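Local coordinates for WbbM protein (Klebsiella pneumoniae, PDB 6U4B) that is a trimeric, bifunctional O-antigen polymerase that probably transfers sugars through two glycosyltransferase modules, one of them carrying a magnesium site, at residues D96-M101 and D221-Y226; Y79-A84 and Y212-V217; K48-G53 and H85-K90. All blocks are in the same frame, centred on the assembly; numbering follows the deposited sequence.

Contact 1 (D96-M101 and D221-Y226); sequences DYVGFM and DIFVDY
Val98 and Phe223 bring the two backbones closest, their CA atoms 6.9 Å apart, where helical segment 221-226 lies over one face of the sheet at strand 97-102. The extended chain turns Val98 and Phe100 to the helix, while Tyr97 points to the other side of the sheet. Within 221-226 Phe223 alone touches the strand segment, meeting both Val98 and Phe100. Its CG stands anti to the backbone N (chi1 168°), which carries the ring away from the helix and over Val98. There CG1 of Val98 sits above the centre of the ring, 3.9 Å from the centroid of Phe223 and only 5° off the ring normal, a CH-pi contact that suits a compact beta-branched residue. Phe100 meets the same ring differently: its CE1 comes to 3.5 Å from CE1 of Phe223, an atom that lies near the plane of the Phe100 ring, at its edge. The two planes are inclined at 35° with centroids 5.8 Å apart, so the pair is oblique, neither stacked nor T-shaped. Apolar side chains suit these three buried positions. His85, from helix 82-91, meets both phenylalanine rings, and Phe216 of the adjoining strand also packs on Phe100. This is the helix-on-sheet packing of an alpha/beta domain, with helix 220-240 laid against the mixed sheet of the DUF4422 region.

Contact 2 (Y79-A84 and Y212-V217); sequences YCELTA and YTNMFV
Glu81 and Asn214 make this contact by themselves, one in the turn leading into helix 82-91 and the other just before strand 216-219. The close part is small. The amide nitrogen of Asn214 is pushed against the base of the glutamate chain, with ND2 3.2 Å from CB of Glu81. Asn214 reaches this place with CG set between its backbone N and carbonyl carbon (chi1 44°), while Glu81 bends at chi2 (104°) and folds its carboxylate back beside the same nitrogen. OE1 of Glu81 lies 3.3 Å from ND2 of Asn214, and the carboxylate and amide planes stand almost perpendicular, at 87°. The acid's other oxygen has a clear partner: OE2 is hydrogen-bonded to His102 ND1, and Asn214 also touches this histidine, which helps to fix the carboxylate near the amide.

Away from this meeting point the contact is loose. Just 86 Å² is buried in all, and both residues remain partly exposed, so carboxylate and amide can keep contact with water while His102 holds OE2. Each loop is shaped locally: a type II' beta turn runs from Tyr79 to Leu82, closed by Leu82 N on Tyr79 O (3.1 Å), with Cys80 at positive phi. In 212-217, Met215 N donates to Thr213 OG1 at 2.9 Å, the short-range bond of an ST turn. The arrangement is thus a polar surface contact in an alpha/beta domain, between the beta turn before helix 82-91 and the ST turn before strand 216-219.

Contact 3 (K48-G53 and H85-K90); sequences KPLHVG and HYWVWK
Leu50 holds its CG anti to the carbonyl carbon (chi1 -73°), and Trp87 holds its own anti to the backbone N (chi1 -180°); these settings send the leucine methyls out from the strand and the indole out from the helix until they meet. The two methyls then divide the work. CD2 of Leu50 approaches the six-membered part of the indole, 3.7 Å from CZ3 of Trp87, whereas CD1 comes to 3.8 Å from CE3 of Trp87. The approach to the indole is oblique, favouring neither its face nor its rim. CD1 also reaches the next residue of the helix, lying 4.0 Å from CG2 of Val88, so the leucine fork spans two successive helical side chains.

Helix 82-91 here belongs to a beta-alpha-beta crossover: it links strand 47-51 to strand 97-102, both parallel to strand 29-35, which lies between them and is skipped. A branched, flexible leucine suits the strand because it can fill the angle between a broad indole and a short valine. Leu50 and Val88 are buried. Trp87 is partly exposed, and its NE1 donates to Thr68 OG1, which fixes the nitrogen side of the indole while the six-membered ring meets Leu50. Ala84, one turn before Val88, also touches Leu50, and Tyr32 of the neighbouring strand packs against Val88.

All three contacts lie within the DUF4422 region, away from the magnesium-binding residues, and reach a single mixed sheet. Their centres are close: contacts 1 and 2 are about 11 Å apart, contacts 1 and 3 about 13 Å, and contacts 2 and 3 about 10 Å. Helix 82-91 serves contacts 2 and 3, and its Val88 also packs on Phe100 of contact 1. Strands 97-102 and 216-219 are antiparallel neighbours, joining contacts 1 and 2. Along the chain contact 3 closes before contact 1 opens, while contact 2 alternates with both, so that segments far apart in sequence meet round helix 82-91 and one sheet.

Contact 1 (D96-M101 and D221-Y226)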
loop_
_atom_site.group_PDB
_atom_site.type_symbol
_atom_site.label_atom_id
_atom_site.label_comp_id
_atom_site.label_asym_id
_atom_site.label_seq_id
_atom_site.Cartn_x
_atom_site.Cartn_y
_atom_site.Cartn_z
ATOM N N ASP A 96 43.001 34.872 8.120
ATOM C CA ASP A 96 43.508 36.228 7.926
ATOM C C ASP A 96 43.366 36.676 6.477
ATOM O O ASP A 96 43.226 37.874 6.209
ATOM C CB ASP A 96 44.968 36.314 8.369
ATOM C CG ASP A 96 45.150 36.007 9.843
ATOM O OD1 ASP A 96 44.258 36.361 10.641
ATOM O OD2 ASP A 96 46.184 35.408 10.203
ATOM N N TYR A 97 43.394 35.734 5.536
ATOM C CA TYR A 97 43.181 36.017 4.124
ATOM C C TYR A 97 42.152 35.039 3.579
ATOM O O TYR A 97 42.254 33.833 3.821
ATOM C CB TYR A 97 44.489 35.915 3.330
ATOM C CG TYR A 97 45.418 37.090 3.527
ATOM C CD1 TYR A 97 45.495 38.103 2.581
ATOM C CD2 TYR A 97 46.210 37.192 4.662
ATOM C CE1 TYR A 97 46.341 39.184 2.757
ATOM C CE2 TYR A 97 47.060 38.269 4.848
ATOM C CZ TYR A 97 47.120 39.262 3.893
ATOM O OH TYR A 97 47.963 40.336 4.071
ATOM N N VAL A 98 41.166 35.559 2.852
ATOM C CA VAL A 98 40.094 34.757 2.271
ATOM C C VAL A 98 40.139 34.929 0.759
ATOM O O VAL A 98 40.217 36.058 0.260
ATOM C CB VAL A 98 38.717 35.159 2.831
ATOM C CG1 VAL A 98 37.610 34.351 2.172
ATOM C CG2 VAL A 98 38.683 34.975 4.342
ATOM N N GLY A 99 40.082 33.809 0.033
ATOM C CA GLY A 99 40.243 33.839 -1.405
ATOM C C GLY A 99 39.299 32.881 -2.103
ATOM O O GLY A 99 38.704 31.993 -1.488
ATOM N N PHE A 100 39.175 33.082 -3.413
ATOM C CA PHE A 100 38.303 32.274 -4.252
ATOM C C PHE A 100 38.941 32.096 -5.619
ATOM O O PHE A 100 39.430 33.061 -6.213
ATOM C CB PHE A 100 36.915 32.911 -4.410
ATOM C CG PHE A 100 36.206 33.144 -3.110
ATOM C CD1 PHE A 100 36.350 34.341 -2.436
ATOM C CD2 PHE A 100 35.397 32.164 -2.561
ATOM C CE1 PHE A 100 35.701 34.559 -1.237
ATOM C CE2 PHE A 100 34.744 32.373 -1.364
ATOM C CZ PHE A 100 34.895 33.574 -0.699
ATOM N N MET A 101 38.935 30.858 -6.107
ATOM C CA MET A 101 39.437 30.530 -7.433
ATOM C C MET A 101 38.458 29.578 -8.103
ATOM O O MET A 101 37.603 28.975 -7.451
ATOM C CB MET A 101 40.839 29.903 -7.367
ATOM C CG MET A 101 41.888 30.795 -6.710
ATOM S SD MET A 101 43.590 30.184 -6.815
ATOM C CE MET A 101 43.493 28.687 -5.839
ATOM N N ASP A 221 39.511 41.512 6.900
ATOM C CA ASP A 221 38.670 42.677 7.167
ATOM C C ASP A 221 38.153 43.301 5.876
ATOM O O ASP A 221 37.021 43.796 5.831
ATOM C CB ASP A 221 39.444 43.697 7.995
ATOM C CG ASP A 221 39.621 43.253 9.433
ATOM O OD1 ASP A 221 38.656 42.697 10.008
ATOM O OD2 ASP A 221 40.722 43.457 9.992
ATOM N N ILE A 222 38.961 43.285 4.815
ATOM C CA ILE A 222 38.490 43.784 3.528
ATOM C C ILE A 222 37.422 42.860 2.954
ATOM O O ILE A 222 36.482 43.319 2.291
ATOM C CB ILE A 222 39.678 43.957 2.562
ATOM C CG1 ILE A 222 40.708 44.921 3.160
ATOM C CG2 ILE A 222 39.209 44.468 1.210
ATOM C CD1 ILE A 222 41.828 45.295 2.209
ATOM N N PHE A 223 37.539 41.554 3.202
ATOM C CA PHE A 223 36.550 40.609 2.691
ATOM C C PHE A 223 35.186 40.819 3.340
ATOM O O PHE A 223 34.158 40.785 2.654
ATOM C CB PHE A 223 37.035 39.175 2.908
ATOM C CG PHE A 223 35.975 38.135 2.687
ATOM C CD1 PHE A 223 35.611 37.758 1.405
ATOM C CD2 PHE A 223 35.347 37.528 3.763
ATOM C CE1 PHE A 223 34.638 36.798 1.200
ATOM C CE2 PHE A 223 34.374 36.567 3.565
ATOM C CZ PHE A 223 34.019 36.200 2.280
ATOM N N VAL A 224 35.154 41.030 4.657
ATOM C CA VAL A 224 33.882 41.235 5.345
ATOM C C VAL A 224 33.230 42.535 4.893
ATOM O O VAL A 224 32.023 42.577 4.620
ATOM C CB VAL A 224 34.085 41.207 6.871
ATOM C CG1 VAL A 224 32.860 41.766 7.583
ATOM C CG2 VAL A 224 34.360 39.795 7.336
ATOM N N ASP A 225 34.011 43.614 4.804
ATOM C CA ASP A 225 33.460 44.898 4.382
ATOM C C ASP A 225 32.917 44.821 2.960
ATOM O O ASP A 225 31.813 45.303 2.676
ATOM C CB ASP A 225 34.524 45.988 4.495
ATOM C CG ASP A 225 33.989 47.357 4.126
ATOM O OD1 ASP A 225 33.297 47.970 4.966
ATOM O OD2 ASP A 225 34.250 47.816 2.993
ATOM N N TYR A 226 33.683 44.214 2.051
ATOM C CA TYR A 226 33.218 44.065 0.676
ATOM C C TYR A 226 31.978 43.180 0.604
ATOM O O TYR A 226 31.076 43.429 -0.204
ATOM C CB TYR A 226 34.343 43.500 -0.194
ATOM C CG TYR A 226 33.919 43.144 -1.600
ATOM C CD1 TYR A 226 34.091 41.855 -2.091
ATOM C CD2 TYR A 226 33.337 44.092 -2.434
ATOM C CE1 TYR A 226 33.703 41.519 -3.377
ATOM C CE2 TYR A 226 32.944 43.768 -3.721
ATOM C CZ TYR A 226 33.129 42.479 -4.186
ATOM O OH TYR A 226 32.740 42.149 -5.465
#

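Contact 2 (Y79-A84 and Y212-V217)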
loop_
_atom_site.group_PDB
_atom_site.type_symbol
_atom_site.label_atom_id
_atom_site.label_comp_id
_atom_site.label_asym_id
_atom_site.label_seq_id
_atom_site.Cartn_x
_atom_site.Cartn_y
_atom_site.Cartn_z
ATOM N N TYR A 79 23.560 33.818 -9.484
ATOM C CA TYR A 79 24.665 34.431 -8.760
ATOM C C TYR A 79 26.021 33.839 -9.120
ATOM O O TYR A 79 27.047 34.460 -8.819
ATOM C CB TYR A 79 24.442 34.296 -7.250
ATOM C CG TYR A 79 23.528 35.346 -6.663
ATOM C CD1 TYR A 79 22.174 35.381 -6.983
ATOM C CD2 TYR A 79 24.018 36.297 -5.776
ATOM C CE1 TYR A 79 21.334 36.340 -6.442
ATOM C CE2 TYR A 79 23.186 37.259 -5.229
ATOM C CZ TYR A 79 21.845 37.275 -5.566
ATOM O OH TYR A 79 21.016 38.229 -5.025
ATOM N N CYS A 80 26.049 32.666 -9.743
ATOM C CA CYS A 80 27.288 31.963 -10.121
ATOM C C CYS A 80 28.115 31.768 -8.847
ATOM O O CYS A 80 27.548 31.434 -7.795
ATOM C CB CYS A 80 27.992 32.711 -11.238
ATOM S SG CYS A 80 27.200 32.540 -12.852
ATOM N N GLU A 81 29.434 31.986 -8.897
ATOM C CA GLU A 81 30.303 31.725 -7.754
ATOM C C GLU A 81 30.036 32.630 -6.560
ATOM O O GLU A 81 30.663 32.433 -5.513
ATOM C CB GLU A 81 31.769 31.861 -8.162
ATOM C CG GLU A 81 32.372 30.607 -8.750
ATOM C CD GLU A 81 32.526 30.677 -10.251
ATOM O OE1 GLU A 81 31.665 31.294 -10.911
ATOM O OE2 GLU A 81 33.517 30.118 -10.766
ATOM N N LEU A 82 29.144 33.616 -6.684
ATOM C CA LEU A 82 28.772 34.412 -5.517
ATOM C C LEU A 82 28.152 33.552 -4.422
ATOM O O LEU A 82 28.235 33.902 -3.239
ATOM C CB LEU A 82 27.813 35.527 -5.924
ATOM C CG LEU A 82 28.427 36.701 -6.682
ATOM C CD1 LEU A 82 27.352 37.666 -7.139
ATOM C CD2 LEU A 82 29.455 37.412 -5.814
ATOM N N THR A 83 27.542 32.419 -4.792
ATOM C CA THR A 83 26.992 31.506 -3.793
ATOM C C THR A 83 28.087 30.917 -2.912
ATOM O O THR A 83 27.857 30.672 -1.723
ATOM C CB THR A 83 26.193 30.389 -4.473
ATOM O OG1 THR A 83 27.062 29.609 -5.304
ATOM C CG2 THR A 83 25.095 30.978 -5.335
ATOM N N ALA A 84 29.274 30.671 -3.473
ATOM C CA ALA A 84 30.402 30.257 -2.644
ATOM C C ALA A 84 30.870 31.407 -1.760
ATOM O O ALA A 84 31.099 31.228 -0.556
ATOM C CB ALA A 84 31.545 29.746 -3.523
ATOM N N TYR A 212 37.974 41.813 -14.701
ATOM C CA TYR A 212 36.786 41.058 -15.098
ATOM C C TYR A 212 36.942 39.631 -14.583
ATOM O O TYR A 212 37.320 38.702 -15.302
ATOM C CB TYR A 212 36.591 41.122 -16.607
ATOM C CG TYR A 212 36.027 42.452 -17.044
ATOM C CD1 TYR A 212 36.856 43.549 -17.246
ATOM C CD2 TYR A 212 34.661 42.620 -17.222
ATOM C CE1 TYR A 212 36.339 44.772 -17.630
ATOM C CE2 TYR A 212 34.135 43.836 -17.607
ATOM C CZ TYR A 212 34.978 44.910 -17.809
ATOM O OH TYR A 212 34.455 46.122 -18.192
ATOM N N THR A 213 36.636 39.467 -13.299
ATOM C CA THR A 213 36.923 38.230 -12.594
ATOM C C THR A 213 36.127 38.207 -11.298
ATOM O O THR A 213 35.647 39.240 -10.820
ATOM C CB THR A 213 38.419 38.097 -12.294
ATOM O OG1 THR A 213 38.692 36.800 -11.750
ATOM C CG2 THR A 213 38.848 39.162 -11.291
ATOM N N ASN A 214 35.983 37.002 -10.748
ATOM C CA ASN A 214 35.563 36.797 -9.368
ATOM C C ASN A 214 36.627 36.027 -8.596
ATOM O O ASN A 214 36.340 35.434 -7.552
ATOM C CB ASN A 214 34.218 36.071 -9.314
ATOM C CG ASN A 214 34.148 34.911 -10.286
ATOM O OD1 ASN A 214 34.817 34.912 -11.319
ATOM N ND2 ASN A 214 33.337 33.916 -9.964
ATOM N N MET A 215 37.853 36.026 -9.108
ATOM C CA MET A 215 38.963 35.281 -8.535
ATOM C C MET A 215 39.889 36.266 -7.831
ATOM O O MET A 215 40.463 37.151 -8.474
ATOM C CB MET A 215 39.700 34.514 -9.633
ATOM C CG MET A 215 40.683 33.468 -9.150
ATOM S SD MET A 215 41.076 32.291 -10.460
ATOM C CE MET A 215 41.725 33.384 -11.722
ATOM N N PHE A 216 40.019 36.125 -6.515
ATOM C CA PHE A 216 40.825 37.062 -5.744
ATOM C C PHE A 216 41.229 36.419 -4.427
ATOM O O PHE A 216 40.679 35.395 -4.017
ATOM C CB PHE A 216 40.073 38.376 -5.484
ATOM C CG PHE A 216 38.757 38.198 -4.764
ATOM C CD1 PHE A 216 37.561 38.210 -5.464
ATOM C CD2 PHE A 216 38.716 38.025 -3.388
ATOM C CE1 PHE A 216 36.351 38.051 -4.806
ATOM C CE2 PHE A 216 37.512 37.864 -2.725
ATOM C CZ PHE A 216 36.328 37.879 -3.434
ATOM N N VAL A 217 42.209 37.041 -3.777
ATOM C CA VAL A 217 42.540 36.794 -2.379
ATOM C C VAL A 217 42.648 38.153 -1.705
ATOM O O VAL A 217 43.387 39.024 -2.178
ATOM C CB VAL A 217 43.857 36.009 -2.214
ATOM C CG1 VAL A 217 44.052 35.602 -0.757
ATOM C CG2 VAL A 217 43.889 34.790 -3.127
#

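Contact 3 (K48-G53 and H85-K90)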
loop_
_atom_site.group_PDB
_atom_site.type_symbol
_atom_site.label_atom_id
_atom_site.label_comp_id
_atom_site.label_asym_id
_atom_site.label_seq_id
_atom_site.Cartn_x
_atom_site.Cartn_y
_atom_site.Cartn_z
ATOM N N LYS A 48 40.086 24.918 -0.135
ATOM C CA LYS A 48 38.889 24.184 0.261
ATOM C C LYS A 48 37.924 24.109 -0.913
ATOM O O LYS A 48 37.400 25.148 -1.342
ATOM C CB LYS A 48 38.218 24.857 1.461
ATOM C CG LYS A 48 39.146 25.104 2.643
ATOM C CD LYS A 48 39.457 23.828 3.417
ATOM C CE LYS A 48 38.295 23.417 4.312
ATOM N NZ LYS A 48 38.661 22.296 5.226
ATOM N N PRO A 49 37.666 22.930 -1.474
ATOM C CA PRO A 49 36.718 22.838 -2.591
ATOM C C PRO A 49 35.274 22.920 -2.119
ATOM O O PRO A 49 34.917 22.425 -1.045
ATOM C CB PRO A 49 37.030 21.466 -3.202
ATOM C CG PRO A 49 37.591 20.670 -2.065
ATOM C CD PRO A 49 38.344 21.649 -1.202
ATOM N N LEU A 50 34.441 23.559 -2.938
ATOM C CA LEU A 50 33.020 23.711 -2.654
ATOM C C LEU A 50 32.214 23.289 -3.871
ATOM O O LEU A 50 32.541 23.663 -5.003
ATOM C CB LEU A 50 32.669 25.156 -2.270
ATOM C CG LEU A 50 33.103 25.638 -0.885
ATOM C CD1 LEU A 50 32.757 27.106 -0.703
ATOM C CD2 LEU A 50 32.461 24.795 0.204
ATOM N N HIS A 51 31.167 22.506 -3.629
ATOM C CA HIS A 51 30.201 22.130 -4.657
ATOM C C HIS A 51 29.150 23.235 -4.701
ATOM O O HIS A 51 28.211 23.246 -3.903
ATOM C CB HIS A 51 29.595 20.766 -4.336
ATOM C CG HIS A 51 28.599 20.280 -5.343
ATOM N ND1 HIS A 51 27.967 19.060 -5.229
ATOM C CD2 HIS A 51 28.123 20.843 -6.480
ATOM C CE1 HIS A 51 27.147 18.892 -6.250
ATOM N NE2 HIS A 51 27.221 19.959 -7.024
ATOM N N VAL A 52 29.309 24.172 -5.630
ATOM C CA VAL A 52 28.400 25.311 -5.701
ATOM C C VAL A 52 27.107 24.886 -6.381
ATOM O O VAL A 52 27.090 23.996 -7.240
ATOM C CB VAL A 52 29.055 26.509 -6.420
ATOM C CG1 VAL A 52 30.306 26.943 -5.677
ATOM C CG2 VAL A 52 29.366 26.172 -7.872
ATOM N N GLY A 53 26.006 25.522 -5.983
ATOM C CA GLY A 53 24.702 25.128 -6.488
ATOM C C GLY A 53 24.300 23.720 -6.117
ATOM O O GLY A 53 23.533 23.085 -6.849
ATOM N N HIS A 85 31.024 32.595 -2.351
ATOM C CA HIS A 85 31.338 33.799 -1.590
ATOM C C HIS A 85 30.361 33.984 -0.434
ATOM O O HIS A 85 30.770 34.151 0.722
ATOM C CB HIS A 85 31.317 35.008 -2.535
ATOM C CG HIS A 85 31.623 36.321 -1.879
ATOM N ND1 HIS A 85 31.754 37.490 -2.598
ATOM C CD2 HIS A 85 31.822 36.655 -0.582
ATOM C CE1 HIS A 85 32.019 38.486 -1.774
ATOM N NE2 HIS A 85 32.065 38.007 -0.544
ATOM N N TYR A 86 29.059 33.940 -0.731
ATOM C CA TYR A 86 28.047 34.136 0.304
ATOM C C TYR A 86 28.171 33.088 1.404
ATOM O O TYR A 86 28.120 33.414 2.596
ATOM C CB TYR A 86 26.649 34.097 -0.318
ATOM C CG TYR A 86 25.528 34.350 0.668
ATOM C CD1 TYR A 86 24.952 33.306 1.383
ATOM C CD2 TYR A 86 25.045 35.635 0.883
ATOM C CE1 TYR A 86 23.932 33.535 2.285
ATOM C CE2 TYR A 86 24.024 35.873 1.783
ATOM C CZ TYR A 86 23.472 34.821 2.480
ATOM O OH TYR A 86 22.457 35.056 3.379
ATOM N N TRP A 87 28.340 31.818 1.018
ATOM C CA TRP A 87 28.373 30.741 2.004
ATOM C C TRP A 87 29.566 30.879 2.941
ATOM O O TRP A 87 29.437 30.673 4.154
ATOM C CB TRP A 87 28.400 29.382 1.303
ATOM C CG TRP A 87 28.424 28.226 2.258
ATOM C CD1 TRP A 87 27.346 27.602 2.818
ATOM C CD2 TRP A 87 29.583 27.560 2.770
ATOM N NE1 TRP A 87 27.763 26.588 3.645
ATOM C CE2 TRP A 87 29.132 26.541 3.633
ATOM C CE3 TRP A 87 30.960 27.726 2.582
ATOM C CZ2 TRP A 87 30.008 25.690 4.306
ATOM C CZ3 TRP A 87 31.828 26.881 3.251
ATOM C CH2 TRP A 87 31.348 25.877 4.102
ATOM N N VAL A 88 30.738 31.222 2.398
ATOM C CA VAL A 88 31.910 31.438 3.241
ATOM C C VAL A 88 31.687 32.632 4.158
ATOM O O VAL A 88 32.017 32.593 5.352
ATOM C CB VAL A 88 33.166 31.621 2.367
ATOM C CG1 VAL A 88 34.360 32.000 3.226
ATOM C CG2 VAL A 88 33.458 30.356 1.575
ATOM N N TRP A 89 31.111 33.708 3.615
ATOM C CA TRP A 89 30.856 34.915 4.392
ATOM C C TRP A 89 29.990 34.624 5.613
ATOM O O TRP A 89 30.278 35.104 6.715
ATOM C CB TRP A 89 30.194 35.960 3.491
ATOM C CG TRP A 89 29.696 37.193 4.183
ATOM C CD1 TRP A 89 30.258 37.823 5.254
ATOM C CD2 TRP A 89 28.527 37.947 3.841
ATOM N NE1 TRP A 89 29.511 38.925 5.600
ATOM C CE2 TRP A 89 28.443 39.022 4.747
ATOM C CE3 TRP A 89 27.543 37.817 2.855
ATOM C CZ2 TRP A 89 27.413 39.961 4.698
ATOM C CZ3 TRP A 89 26.521 38.750 2.807
ATOM C CH2 TRP A 89 26.465 39.808 3.722
ATOM N N LYS A 90 28.937 33.826 5.442
ATOM C CA LYS A 90 27.952 33.631 6.499
ATOM C C LYS A 90 28.270 32.475 7.439
ATOM O O LYS A 90 27.772 32.466 8.571
ATOM C CB LYS A 90 26.565 33.400 5.890
ATOM C CG LYS A 90 25.983 34.615 5.202
ATOM C CD LYS A 90 25.884 35.786 6.167
ATOM C CE LYS A 90 25.138 36.952 5.544
ATOM N NZ LYS A 90 25.061 38.113 6.473
#